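Local coordinates for protein yncA (Salmonella typhimurium, PDB 3DR6) that probably transfers an acetyl group from acetyl-coenzyme A to an acceptor substrate, as GNAT-family acetyltransferases do, at residues D13-T18 with V37-R42; A29-D34 with G149-R154; L57-N62 with R101-R106; A121-Q126 with T159-Q164. All blocks are in the same frame, centred on the assembly; numbering follows the deposited sequence. Where two conformers were deposited one is given.

Contact 1. Residues D13-T18 with V37-R42; sequences DCAAIT and VDTDNR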
loop_
_atom_site.group_PDB
_atom_site.type_symbol
_atom_site.label_atom_id
_atom_site.label_comp_id
_atom_site.label_asym_id
_atom_site.label_seq_id
_atom_site.Cartn_x
_atom_site.Cartn_y
_atom_site.Cartn_z
ATOM N N ASP C 13 -5.232 -6.595 27.277
ATOM C CA ASP C 13 -4.947 -5.202 26.878
ATOM C C ASP C 13 -5.813 -4.705 25.729
ATOM O O ASP C 13 -5.757 -3.516 25.373
ATOM C CB ASP C 13 -3.488 -5.065 26.438
ATOM C CG ASP C 13 -2.516 -5.356 27.547
ATOM O OD1 ASP C 13 -2.790 -4.931 28.689
ATOM O OD2 ASP C 13 -1.486 -6.018 27.277
ATOM N N CYS C 14 -6.600 -5.612 25.156
ATOM C CA CYS C 14 -7.334 -5.311 23.929
ATOM C C CYS C 14 -8.488 -4.325 24.119
ATOM O O CYS C 14 -8.798 -3.576 23.192
ATOM C CB CYS C 14 -7.758 -6.591 23.190
ATOM S SG CYS C 14 -6.374 -7.432 22.381
ATOM N N ALA C 15 -9.123 -4.312 25.297
ATOM C CA ALA C 15 -10.107 -3.277 25.570
ATOM C C ALA C 15 -9.473 -1.878 25.575
ATOM O O ALA C 15 -10.044 -0.948 25.008
ATOM C CB ALA C 15 -10.881 -3.549 26.876
ATOM N N ALA C 16 -8.303 -1.734 26.202
ATOM C CA ALA C 16 -7.600 -0.435 26.223
ATOM C C ALA C 16 -7.125 -0.015 24.812
ATOM O O ALA C 16 -7.187 1.165 24.441
ATOM C CB ALA C 16 -6.419 -0.490 27.173
ATOM N N ILE C 17 -6.610 -0.989 24.060
ATOM C CA ILE C 17 -6.168 -0.771 22.663
ATOM C C ILE C 17 -7.336 -0.261 21.824
ATOM O O ILE C 17 -7.192 0.715 21.063
ATOM C CB ILE C 17 -5.536 -2.086 22.051
ATOM C CG1 ILE C 17 -4.180 -2.396 22.714
ATOM C CG2 ILE C 17 -5.377 -1.991 20.532
ATOM C CD1 ILE C 17 -3.580 -3.763 22.308
ATOM N N THR C 18 -8.496 -0.912 21.983
ATOM C CA THR C 18 -9.727 -0.528 21.286
ATOM C C THR C 18 -10.081 0.935 21.537
ATOM O O THR C 18 -10.411 1.664 20.595
ATOM C CB THR C 18 -10.920 -1.437 21.686
ATOM O OG1 THR C 18 -10.586 -2.809 21.432
ATOM C CG2 THR C 18 -12.189 -1.078 20.894
ATOM N N VAL C 37 -14.546 0.275 16.112
ATOM C CA VAL C 37 -14.696 -1.167 16.200
ATOM C C VAL C 37 -14.984 -1.536 17.659
ATOM O O VAL C 37 -14.921 -0.679 18.545
ATOM C CB VAL C 37 -13.435 -1.936 15.675
ATOM C CG1 VAL C 37 -13.246 -1.734 14.152
ATOM C CG2 VAL C 37 -12.162 -1.566 16.470
ATOM N N ASP C 38 -15.299 -2.800 17.905
ATOM C CA ASP C 38 -15.435 -3.255 19.283
ATOM C C ASP C 38 -14.210 -4.033 19.763
ATOM O O ASP C 38 -13.291 -4.289 18.988
ATOM C CB ASP C 38 -16.743 -4.035 19.492
ATOM C CG ASP C 38 -16.876 -5.246 18.580
ATOM O OD1 ASP C 38 -15.867 -5.760 18.052
ATOM O OD2 ASP C 38 -18.027 -5.704 18.406
ATOM N N THR C 39 -14.193 -4.387 21.046
ATOM C CA THR C 39 -13.063 -5.128 21.626
ATOM C C THR C 39 -12.811 -6.475 20.930
ATOM O O THR C 39 -11.653 -6.854 20.728
ATOM C CB THR C 39 -13.234 -5.340 23.146
ATOM O OG1 THR C 39 -13.378 -4.068 23.791
ATOM C CG2 THR C 39 -12.026 -6.065 23.743
ATOM N N ASP C 40 -13.883 -7.186 20.568
ATOM C CA ASP C 40 -13.751 -8.473 19.863
ATOM C C ASP C 40 -12.989 -8.324 18.544
ATOM O O ASP C 40 -12.215 -9.211 18.148
ATOM C CB ASP C 40 -15.122 -9.105 19.604
ATOM C CG ASP C 40 -15.647 -9.876 20.810
ATOM O OD1 ASP C 40 -14.955 -10.815 21.273
ATOM O OD2 ASP C 40 -16.755 -9.545 21.289
ATOM N N ASN C 41 -13.212 -7.195 17.875
ATOM C CA ASN C 41 -12.529 -6.886 16.632
ATOM C C ASN C 41 -11.029 -6.715 16.847
ATOM O O ASN C 41 -10.222 -7.237 16.062
ATOM C CB ASN C 41 -13.150 -5.651 15.958
ATOM C CG ASN C 41 -12.400 -5.225 14.699
ATOM O OD1 ASN C 41 -11.267 -4.741 14.770
ATOM N ND2 ASN C 41 -13.043 -5.384 13.538
ATOM N N ARG C 42 -10.647 -6.019 17.918
ATOM C CA ARG C 42 -9.213 -5.831 18.218
ATOM C C ARG C 42 -8.545 -7.090 18.762
ATOM O O ARG C 42 -7.348 -7.286 18.576
ATOM C CB ARG C 42 -8.959 -4.621 19.122
ATOM C CG ARG C 42 -9.291 -3.269 18.483
ATOM C CD ARG C 42 -8.395 -2.944 17.276
ATOM N NE ARG C 42 -8.939 -3.428 16.001
ATOM C CZ ARG C 42 -8.318 -3.300 14.829
ATOM N NH1 ARG C 42 -7.125 -2.709 14.763
ATOM N NH2 ARG C 42 -8.887 -3.757 13.722
#

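Contact 2. Residues A29-D34 with G149-R154; sequences AAIWND and GVKFGR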
loop_
_atom_site.group_PDB
_atom_site.type_symbol
_atom_site.label_atom_id
_atom_site.label_comp_id
_atom_site.label_asym_id
_atom_site.label_seq_id
_atom_site.Cartn_x
_atom_site.Cartn_y
_atom_site.Cartn_z
ATOM N N ALA C 29 -6.447 12.576 12.373
ATOM C CA ALA C 29 -6.077 12.138 11.036
ATOM C C ALA C 29 -4.840 11.226 11.094
ATOM O O ALA C 29 -4.088 11.102 10.125
ATOM C CB ALA C 29 -5.858 13.368 10.120
ATOM N N ALA C 30 -4.637 10.577 12.240
ATOM C CA ALA C 30 -3.481 9.699 12.442
ATOM C C ALA C 30 -3.730 8.299 11.877
ATOM O O ALA C 30 -2.791 7.529 11.666
ATOM C CB ALA C 30 -3.094 9.632 13.936
ATOM N N ILE C 31 -5.002 7.965 11.667
ATOM C CA ILE C 31 -5.387 6.750 10.961
ATOM C C ILE C 31 -6.471 7.127 9.977
ATOM O O ILE C 31 -7.409 7.866 10.335
ATOM C CB ILE C 31 -5.879 5.606 11.908
ATOM C CG1 ILE C 31 -6.095 4.317 11.109
ATOM C CG2 ILE C 31 -7.185 5.974 12.648
ATOM C CD1 ILE C 31 -6.219 3.080 11.984
ATOM N N TRP C 32 -6.354 6.638 8.737
ATOM C CA TRP C 32 -7.343 7.010 7.720
ATOM C C TRP C 32 -8.419 5.919 7.567
ATOM O O TRP C 32 -8.642 5.386 6.483
ATOM C CB TRP C 32 -6.687 7.432 6.373
ATOM C CG TRP C 32 -5.759 8.665 6.506
ATOM C CD1 TRP C 32 -5.557 9.434 7.638
ATOM C CD2 TRP C 32 -4.902 9.218 5.495
ATOM N NE1 TRP C 32 -4.621 10.422 7.385
ATOM C CE2 TRP C 32 -4.213 10.312 6.076
ATOM C CE3 TRP C 32 -4.662 8.904 4.141
ATOM C CZ2 TRP C 32 -3.296 11.093 5.355
ATOM C CZ3 TRP C 32 -3.753 9.685 3.426
ATOM C CH2 TRP C 32 -3.081 10.762 4.035
ATOM N N ASN C 33 -9.057 5.597 8.694
ATOM C CA ASN C 33 -10.235 4.755 8.771
ATOM C C ASN C 33 -11.302 5.587 9.456
ATOM O O ASN C 33 -10.960 6.473 10.242
ATOM C CB ASN C 33 -9.969 3.515 9.637
ATOM C CG ASN C 33 -9.503 2.304 8.837
ATOM O OD1 ASN C 33 -8.868 1.395 9.400
ATOM N ND2 ASN C 33 -9.829 2.259 7.546
ATOM N N ASP C 34 -12.575 5.281 9.196
ATOM C CA ASP C 34 -13.688 6.151 9.612
ATOM C C ASP C 34 -14.629 5.626 10.702
ATOM O O ASP C 34 -15.283 6.422 11.375
ATOM C CB ASP C 34 -14.523 6.559 8.395
ATOM C CG ASP C 34 -13.695 7.270 7.325
ATOM O OD1 ASP C 34 -12.809 8.060 7.679
ATOM O OD2 ASP C 34 -13.943 7.037 6.131
ATOM N N GLY C 149 -5.649 10.606 0.229
ATOM C CA GLY C 149 -6.561 10.234 1.311
ATOM C C GLY C 149 -7.747 11.175 1.441
ATOM O O GLY C 149 -7.765 12.267 0.862
ATOM N N VAL C 150 -8.720 10.783 2.253
ATOM C CA VAL C 150 -9.885 11.651 2.479
ATOM C C VAL C 150 -10.403 11.410 3.894
ATOM O O VAL C 150 -10.513 10.265 4.322
ATOM C CB VAL C 150 -11.003 11.455 1.395
ATOM C CG1 VAL C 150 -11.644 10.031 1.432
ATOM C CG2 VAL C 150 -12.077 12.537 1.503
ATOM N N LYS C 151 -10.670 12.488 4.621
ATOM C CA LYS C 151 -11.325 12.396 5.935
ATOM C C LYS C 151 -11.858 13.776 6.313
ATOM O O LYS C 151 -11.293 14.792 5.905
ATOM C CB LYS C 151 -10.318 11.923 6.997
ATOM C CG LYS C 151 -10.933 11.181 8.192
ATOM C CD LYS C 151 -9.871 10.546 9.093
ATOM C CE LYS C 151 -10.549 9.710 10.199
ATOM N NZ LYS C 151 -9.578 9.285 11.241
ATOM N N PHE C 152 -12.944 13.805 7.086
ATOM C CA PHE C 152 -13.465 15.082 7.635
ATOM C C PHE C 152 -13.729 16.151 6.566
ATOM O O PHE C 152 -13.571 17.348 6.833
ATOM C CB PHE C 152 -12.482 15.661 8.661
ATOM C CG PHE C 152 -12.099 14.713 9.757
ATOM C CD1 PHE C 152 -13.077 14.011 10.475
ATOM C CD2 PHE C 152 -10.756 14.539 10.094
ATOM C CE1 PHE C 152 -12.710 13.126 11.509
ATOM C CE2 PHE C 152 -10.376 13.673 11.140
ATOM C CZ PHE C 152 -11.349 12.958 11.842
ATOM N N GLY C 153 -14.141 15.714 5.375
ATOM C CA GLY C 153 -14.578 16.609 4.323
ATOM C C GLY C 153 -13.463 17.218 3.512
ATOM O O GLY C 153 -13.709 18.112 2.700
ATOM N N ARG C 154 -12.242 16.731 3.715
ATOM C CA ARG C 154 -11.093 17.253 2.964
ATOM C C ARG C 154 -10.207 16.168 2.357
ATOM O O ARG C 154 -10.083 15.084 2.922
ATOM C CB ARG C 154 -10.263 18.217 3.829
ATOM C CG ARG C 154 -9.288 17.599 4.813
ATOM C CD ARG C 154 -8.672 18.685 5.713
ATOM N NE ARG C 154 -7.638 18.089 6.555
ATOM C CZ ARG C 154 -7.886 17.599 7.760
ATOM N NH1 ARG C 154 -6.917 17.060 8.466
ATOM N NH2 ARG C 154 -9.116 17.683 8.263
HETATM O O HOH W 1 -10.092 8.255 6.612
HETATM O O HOH W 2 -12.901 9.171 4.745
#

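Contact 3. Residues L57-N62 with R101-R106; sequences LVSEEN and RKLLSR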
loop_
_atom_site.group_PDB
_atom_site.type_symbol
_atom_site.label_atom_id
_atom_site.label_comp_id
_atom_site.label_asym_id
_atom_site.label_seq_id
_atom_site.Cartn_x
_atom_site.Cartn_y
_atom_site.Cartn_z
ATOM N N LEU C 57 2.834 -4.077 20.969
ATOM C CA LEU C 57 3.437 -3.532 22.197
ATOM C C LEU C 57 2.458 -2.593 22.882
ATOM O O LEU C 57 1.643 -1.940 22.217
ATOM C CB LEU C 57 4.702 -2.738 21.873
ATOM C CG LEU C 57 5.809 -3.466 21.095
ATOM C CD1 LEU C 57 6.857 -2.470 20.620
ATOM C CD2 LEU C 57 6.426 -4.590 21.921
ATOM N N VAL C 58 2.539 -2.509 24.209
ATOM C CA VAL C 58 1.834 -1.441 24.916
ATOM C C VAL C 58 2.809 -0.673 25.784
ATOM O O VAL C 58 3.763 -1.264 26.320
ATOM C CB VAL C 58 0.646 -1.952 25.791
ATOM C CG1 VAL C 58 -0.476 -2.502 24.917
ATOM C CG2 VAL C 58 1.122 -2.985 26.796
ATOM N N SER C 59 2.567 0.636 25.929
ATOM C CA SER C 59 3.157 1.408 27.021
ATOM C C SER C 59 2.214 1.391 28.240
ATOM O O SER C 59 0.985 1.395 28.107
ATOM C CB SER C 59 3.507 2.849 26.615
ATOM O OG SER C 59 2.451 3.495 25.926
ATOM N N GLU C 60 2.805 1.355 29.428
ATOM C CA GLU C 60 2.035 1.240 30.651
ATOM C C GLU C 60 2.639 2.195 31.689
ATOM O O GLU C 60 3.858 2.400 31.724
ATOM C CB GLU C 60 2.092 -0.210 31.129
ATOM C CG GLU C 60 1.080 -0.645 32.181
ATOM C CD GLU C 60 1.295 -2.102 32.589
ATOM O OE1 GLU C 60 2.112 -2.799 31.954
ATOM O OE2 GLU C 60 0.666 -2.557 33.565
ATOM N N GLU C 61 1.771 2.784 32.509
ATOM C CA GLU C 61 2.156 3.673 33.606
ATOM C C GLU C 61 1.130 3.454 34.714
ATOM O O GLU C 61 -0.086 3.598 34.484
ATOM C CB GLU C 61 2.131 5.127 33.130
ATOM C CG GLU C 61 2.591 6.185 34.156
ATOM C CD GLU C 61 2.282 7.601 33.674
ATOM O OE1 GLU C 61 2.739 7.968 32.569
ATOM O OE2 GLU C 61 1.549 8.336 34.376
ATOM N N ASN C 62 1.617 3.081 35.900
ATOM C CA ASN C 62 0.766 2.823 37.055
ATOM C C ASN C 62 -0.362 1.851 36.692
ATOM O O ASN C 62 -1.508 2.030 37.101
ATOM C CB ASN C 62 0.211 4.142 37.616
ATOM C CG ASN C 62 -0.053 4.085 39.126
ATOM O OD1 ASN C 62 0.544 3.289 39.854
ATOM N ND2 ASN C 62 -0.951 4.955 39.597
ATOM N N ARG C 101 7.785 8.008 20.563
ATOM C CA ARG C 101 9.152 7.715 20.107
ATOM C C ARG C 101 9.681 6.449 20.782
ATOM O O ARG C 101 10.341 5.617 20.156
ATOM C CB ARG C 101 10.084 8.896 20.391
ATOM C CG ARG C 101 11.449 8.759 19.695
ATOM C CD ARG C 101 12.446 9.827 20.125
ATOM N NE ARG C 101 13.661 9.760 19.297
ATOM C CZ ARG C 101 14.616 8.838 19.397
ATOM N NH1 ARG C 101 14.546 7.848 20.291
ATOM N NH2 ARG C 101 15.660 8.891 18.577
ATOM N N LYS C 102 9.406 6.317 22.078
ATOM C CA LYS C 102 9.846 5.137 22.834
ATOM C C LYS C 102 9.210 3.839 22.312
ATOM O O LYS C 102 9.897 2.818 22.178
ATOM C CB LYS C 102 9.562 5.324 24.323
ATOM C CG LYS C 102 10.473 6.402 24.969
ATOM C CD LYS C 102 10.148 6.627 26.440
ATOM C CE LYS C 102 11.126 7.630 27.040
ATOM N NZ LYS C 102 10.732 8.069 28.426
ATOM N N LEU C 103 7.899 3.890 22.041
ATOM C CA LEU C 103 7.187 2.785 21.401
ATOM C C LEU C 103 7.801 2.436 20.047
ATOM O O LEU C 103 8.059 1.269 19.749
ATOM C CB LEU C 103 5.697 3.131 21.214
ATOM C CG LEU C 103 4.916 2.935 22.522
ATOM C CD1 LEU C 103 3.533 3.584 22.426
ATOM C CD2 LEU C 103 4.834 1.422 22.857
ATOM N N LEU C 104 8.024 3.462 19.240
ATOM C CA LEU C 104 8.552 3.258 17.891
ATOM C C LEU C 104 9.962 2.646 17.928
ATOM O O LEU C 104 10.266 1.754 17.139
ATOM C CB LEU C 104 8.490 4.546 17.055
ATOM C CG LEU C 104 8.960 4.398 15.600
ATOM C CD1 LEU C 104 8.265 3.235 14.862
ATOM C CD2 LEU C 104 8.754 5.727 14.842
ATOM N N SER C 105 10.791 3.114 18.863
ATOM C CA SER C 105 12.151 2.579 19.019
ATOM C C SER C 105 12.107 1.081 19.323
ATOM O O SER C 105 12.776 0.283 18.665
ATOM C CB SER C 105 12.930 3.332 20.106
ATOM O OG SER C 105 14.308 3.003 20.062
ATOM N N ARG C 106 11.284 0.701 20.297
ATOM C CA ARG C 106 11.110 -0.713 20.647
ATOM C C ARG C 106 10.594 -1.533 19.442
ATOM O O ARG C 106 11.096 -2.639 19.160
ATOM C CB ARG C 106 10.188 -0.866 21.851
ATOM C CG ARG C 106 9.853 -2.323 22.224
ATOM C CD ARG C 106 11.094 -3.168 22.607
ATOM N NE ARG C 106 10.724 -4.581 22.753
ATOM C CZ ARG C 106 10.145 -5.107 23.841
ATOM N NH1 ARG C 106 9.865 -4.355 24.907
ATOM N NH2 ARG C 106 9.839 -6.397 23.867
#

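Contact 4. Residues A121-Q126 with T159-Q164; sequences AGIESQ and TFMQLQ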
loop_
_atom_site.group_PDB
_atom_site.type_symbol
_atom_site.label_atom_id
_atom_site.label_comp_id
_atom_site.label_asym_id
_atom_site.label_seq_id
_atom_site.Cartn_x
_atom_site.Cartn_y
_atom_site.Cartn_z
ATOM N N ALA C 121 6.683 4.536 7.535
ATOM C CA ALA C 121 5.686 5.284 8.254
ATOM C C ALA C 121 4.824 6.046 7.245
ATOM O O ALA C 121 5.351 6.654 6.321
ATOM C CB ALA C 121 6.379 6.271 9.223
ATOM N N GLY C 122 3.506 5.985 7.413
ATOM C CA GLY C 122 2.563 6.783 6.613
ATOM C C GLY C 122 2.087 7.901 7.528
ATOM O O GLY C 122 1.528 7.642 8.606
ATOM N N ILE C 123 2.356 9.141 7.132
ATOM C CA ILE C 123 2.162 10.297 7.997
ATOM C C ILE C 123 1.392 11.357 7.203
ATOM O O ILE C 123 1.713 11.620 6.034
ATOM C CB ILE C 123 3.554 10.882 8.464
ATOM C CG1 ILE C 123 4.429 9.826 9.148
ATOM C CG2 ILE C 123 3.351 12.095 9.378
ATOM C CD1 ILE C 123 5.896 10.288 9.334
ATOM N N GLU C 124 0.343 11.942 7.800
ATOM C CA GLU C 124 -0.311 13.084 7.135
ATOM C C GLU C 124 0.743 14.175 6.931
ATOM O O GLU C 124 1.476 14.490 7.855
ATOM C CB GLU C 124 -1.469 13.630 7.949
ATOM C CG GLU C 124 -2.338 14.542 7.077
ATOM C CD GLU C 124 -3.141 15.524 7.850
ATOM O OE1 GLU C 124 -3.049 15.537 9.102
ATOM O OE2 GLU C 124 -3.892 16.286 7.188
ATOM N N SER C 125 0.822 14.744 5.732
ATOM C CA SER C 125 1.980 15.547 5.355
ATOM C C SER C 125 2.163 16.804 6.219
ATOM O O SER C 125 3.292 17.317 6.359
ATOM C CB SER C 125 1.926 15.932 3.889
ATOM O OG SER C 125 1.918 14.783 3.050
ATOM N N GLN C 126 1.062 17.260 6.810
ATOM C CA GLN C 126 1.064 18.473 7.615
ATOM C C GLN C 126 1.487 18.245 9.088
ATOM O O GLN C 126 1.722 19.223 9.851
ATOM C CB GLN C 126 -0.291 19.195 7.459
ATOM C CG GLN C 126 -0.527 19.766 5.999
ATOM C CD GLN C 126 -0.902 18.693 4.891
ATOM O OE1 GLN C 126 -1.088 17.491 5.168
ATOM N NE2 GLN C 126 -1.016 19.159 3.633
ATOM N N THR C 159 2.583 11.565 3.460
ATOM C CA THR C 159 4.031 11.466 3.416
ATOM C C THR C 159 4.402 10.026 3.794
ATOM O O THR C 159 3.866 9.476 4.762
ATOM C CB THR C 159 4.663 12.495 4.393
ATOM O OG1 THR C 159 4.371 13.816 3.908
ATOM C CG2 THR C 159 6.177 12.327 4.500
ATOM N N PHE C 160 5.274 9.396 3.008
ATOM C CA PHE C 160 5.922 8.188 3.504
ATOM C C PHE C 160 7.314 8.541 3.971
ATOM O O PHE C 160 8.044 9.289 3.304
ATOM C CB PHE C 160 6.051 7.066 2.485
ATOM C CG PHE C 160 4.784 6.302 2.227
ATOM C CD1 PHE C 160 4.355 6.139 0.910
ATOM C CD2 PHE C 160 4.047 5.702 3.279
ATOM C CE1 PHE C 160 3.167 5.387 0.613
ATOM C CE2 PHE C 160 2.889 4.951 2.989
ATOM C CZ PHE C 160 2.450 4.803 1.645
HETATM N N MSE C 161 7.657 8.014 5.132
HETATM C CA MSE C 161 9.063 7.996 5.556
HETATM C C MSE C 161 9.527 6.564 5.758
HETATM O O MSE C 161 8.719 5.652 5.998
HETATM C CB MSE C 161 9.266 8.820 6.813
HETATM C CG MSE C 161 8.779 10.253 6.659
HETATM SE SE MSE C 161 9.083 11.327 8.291
HETATM C CE MSE C 161 11.000 11.495 8.174
ATOM N N GLN C 162 10.820 6.340 5.609
ATOM C CA GLN C 162 11.299 4.977 5.761
ATOM C C GLN C 162 12.657 4.890 6.450
ATOM O O GLN C 162 13.414 5.837 6.451
ATOM C CB GLN C 162 11.347 4.247 4.428
ATOM C CG GLN C 162 12.412 4.767 3.434
ATOM C CD GLN C 162 12.310 4.050 2.097
ATOM O OE1 GLN C 162 11.424 4.371 1.263
ATOM N NE2 GLN C 162 13.199 3.076 1.879
ATOM N N LEU C 163 12.921 3.721 7.017
ATOM C CA LEU C 163 14.180 3.428 7.696
ATOM C C LEU C 163 14.635 2.059 7.245
ATOM O O LEU C 163 13.916 1.063 7.434
ATOM C CB LEU C 163 14.005 3.438 9.229
ATOM C CG LEU C 163 15.205 2.941 10.058
ATOM C CD1 LEU C 163 16.404 3.918 9.907
ATOM C CD2 LEU C 163 14.800 2.819 11.523
ATOM N N GLN C 164 15.812 2.002 6.638
ATOM C CA GLN C 164 16.412 0.707 6.273
ATOM C C GLN C 164 17.053 0.119 7.524
ATOM O O GLN C 164 17.792 0.796 8.245
ATOM C CB GLN C 164 17.426 0.880 5.131
ATOM C CG GLN C 164 17.830 -0.448 4.523
ATOM C CD GLN C 164 18.672 -0.313 3.272
ATOM O OE1 GLN C 164 18.267 0.353 2.312
ATOM N NE2 GLN C 164 19.829 -0.970 3.261
HETATM O O HOH W 3 5.334 16.675 4.710
#

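Contact 1. Residues D13-T18 with V37-R42
T18 sets its two branches against different parts of 37-42 and contributes the largest single share of the contact. Its OG1 rests on the aliphatic start of R42, 3.3 Å from R42 CG, with R42 CB almost as near; the two side chains cross obliquely. T18 chi1 of -56° sets OG1 anti to the carbonyl carbon, which leaves CG2 anti to the backbone N and directed at the turn that leads into the second helix, 3.6 Å from V37 O. T39 CG2 lies against the backbone of the first helix, 3.7 Å from A15 N. Deeper in, C14 SG approaches R42 O at 3.9 Å, while C14 also packs on L43 and Y46 of helix 39-52.

The hydrogen bonds stay within each segment and fix the groups that meet. T18 OG1 donates to C14 O over 2.6 Å, on the other face of that carbonyl from the T18 amide, so one oxygen is gripped twice and the hydroxyl points back into its own helix. D38 is the N-cap of helix 39-52, its OD1 accepting from N41 N at 3.0 Å. R42 bends at chi2 and chi3, and its NE (2.9 Å) and NH2 both donate to N41 OD1 in the guanidinium plane.

Cation-pi contacts with Y21 and W45 hold the R42 end in place. The arrangement is that of the two helices lying between the first and second strands of the GNAT fold, packed here near the N-terminal ends of both.

Contact 2. Residues A29-D34 with G149-R154
The W32 indole meets G149 obliquely, with W32 CZ3 3.6 Å from G149 CA; with no side chain on the glycine, the six-membered ring can lie this close to the strand. The indole edge faces its own loop: A29 C lies in the ring plane, and W32 NE1 donates to A29 O at 2.9 Å from above the carbonyl plane. F80 of the second subunit meets this ring with planes at about 40°. The F152 ring has K151 CG over the centre of one face, 3.8 Å above it, and at its edge, near the plane, A29 N stands 4.3 Å from F152 CE2. The R154 guanidinium is approached obliquely by A29 CB.

F152, K151 and R154 belong to a two-residue beta hairpin, with a type I' turn from K151 to R154 joining strands 140-151 and 154-164, the last two strands in chain order.

K151 enters the loop as an extended chain, its CG anti to the backbone N (chi1 -153°). NZ donates to I31 O at 2.7 Å, nearly along the C=O axis, and more weakly to N33 O at 3.3 Å. V25 O in the last turn of helix 14-27 and T28 O just after it also accept, so the buried ammonium has several backbone carbonyl oxygens as acceptors, which would be expected to stabilise its charge. D34 slides past the lysine in the opposite direction, with D34 OD1 3.7 Å from K151 CG. Two waters bridge the D34 carboxylate to V150 O, one donating to OD1, the other to OD2 at 2.7 Å.

Contact 3. Residues L57-N62 with R101-R106
L57, S59, L103 and R106 form a buried helix-on-sheet contact, in which helix 99-113 lies across strand 56-61, the neighbour of edge strand 5-8. The axes of 57-61 and 101-106 come within 9.3 Å and run at 141° to each other, nearer to antiparallel than to parallel. Dispersion forces carry the packing, since the side chains meet through carbon atoms and a single hydroxyl.

L57 does most of it from the strand. Its CD1 presses on the aliphatic part of R106, 3.4 Å from R106 CG, and its CD2 stands over the centre of one guanidinium face, 4.2 Å above the plane. In the arginine, CG is anti to the backbone N (chi1 175°), which lays it against L57 CD1; the chain bends at chi2 beyond it. NE is salt-bridged to E110 and the cation also meets the F8 ring, so the group covering L57 is held by charge and ring as well as by packing.

L103 packs farther along the same strand face. Its CD2 comes 4.3 Å from L57 CB and also touches the backbone around S59, while its CD1 is 3.7 Å from S59 OG. That hydroxyl is hydrogen-bonded to T66 OG1 on the next strand, so a polar group turned toward the helix still has a partner within the sheet.

The Q/R-x-x-G-x-G/A motif, the acetyl-CoA signature of GNAT proteins, leads into and overlaps the start of helix 99-113, whose packing across the early antiparallel strands is the alpha-on-beta layer of that fold.

Contact 4. Residues A121-Q126 with T159-Q164
A121 and I123 each pair with a residue of the last strand through two hydrogen bonds, so four N-H groups and four carbonyl oxygens are satisfied in an antiparallel ladder. A121 N donates to M161 O at 2.8 Å, nearly straight at 170°, and M161 N returns the bond to A121 O at 2.9 Å, in the carbonyl plane. Further along, I123 N reaches T159 O at 2.8 Å and T159 N reaches I123 O at 2.7 Å, the latter two with the donor close to the carbonyl direction. Between them G122 and F160 form the non-hydrogen-bonded pair; there F160 CA offers a CA-H...O contact to A121 O at 3.3 Å, and the edge of the F160 ring faces the same oxygen in its plane.

Past the ladder the hydroxyls take over. S125 OG and T159 OG1 lie 2.8 Å apart, and both turn to the amide of Q144: OE1 pairs with the serine, NE2 with the threonine. A water donates to S125 O at 2.7 Å and also bonds to T159 OG1, tying the backbone at S125 to strand 154-164.

On the face with A121 and I123, the I123 chain stays extended (chi2 168°), and its CD1 meets selenium SE of M161, a selenomethionine, at 3.5 Å.

Helix 128-135 covers that face, with H134 on A121, I123 and M161. On the other face F160 meets W74 edge-to-face and packs on M145 of the second subunit. In the sheet, strand 118-124 lies between strands 83-90 and 154-164, and strand 140-151 flanks the latter.

Overall arrangement
Contacts 3 and 4 are buried in the fold, whereas contacts 1 and 2 are only partly buried, their centres each about 16 Å from the centre of the chain. Chemistry follows place. Helix-to-helix packing in contact 1 and helix-to-sheet packing in contact 3 rest on van der Waals packing without hydrogen bonds between the segments, with polar groups satisfied locally or by outside partners; contact 4 is a backbone ladder, and contact 2 combines aromatic rings, a buried lysine and water bridges. Contacts 2, 3 and 4 reach one sheet, and contacts 2 and 4 meet through E124, which packs on A29 and W32; both also touch the second subunit. Contacts 1 and 3 touch where D13 and I17 pack on V58.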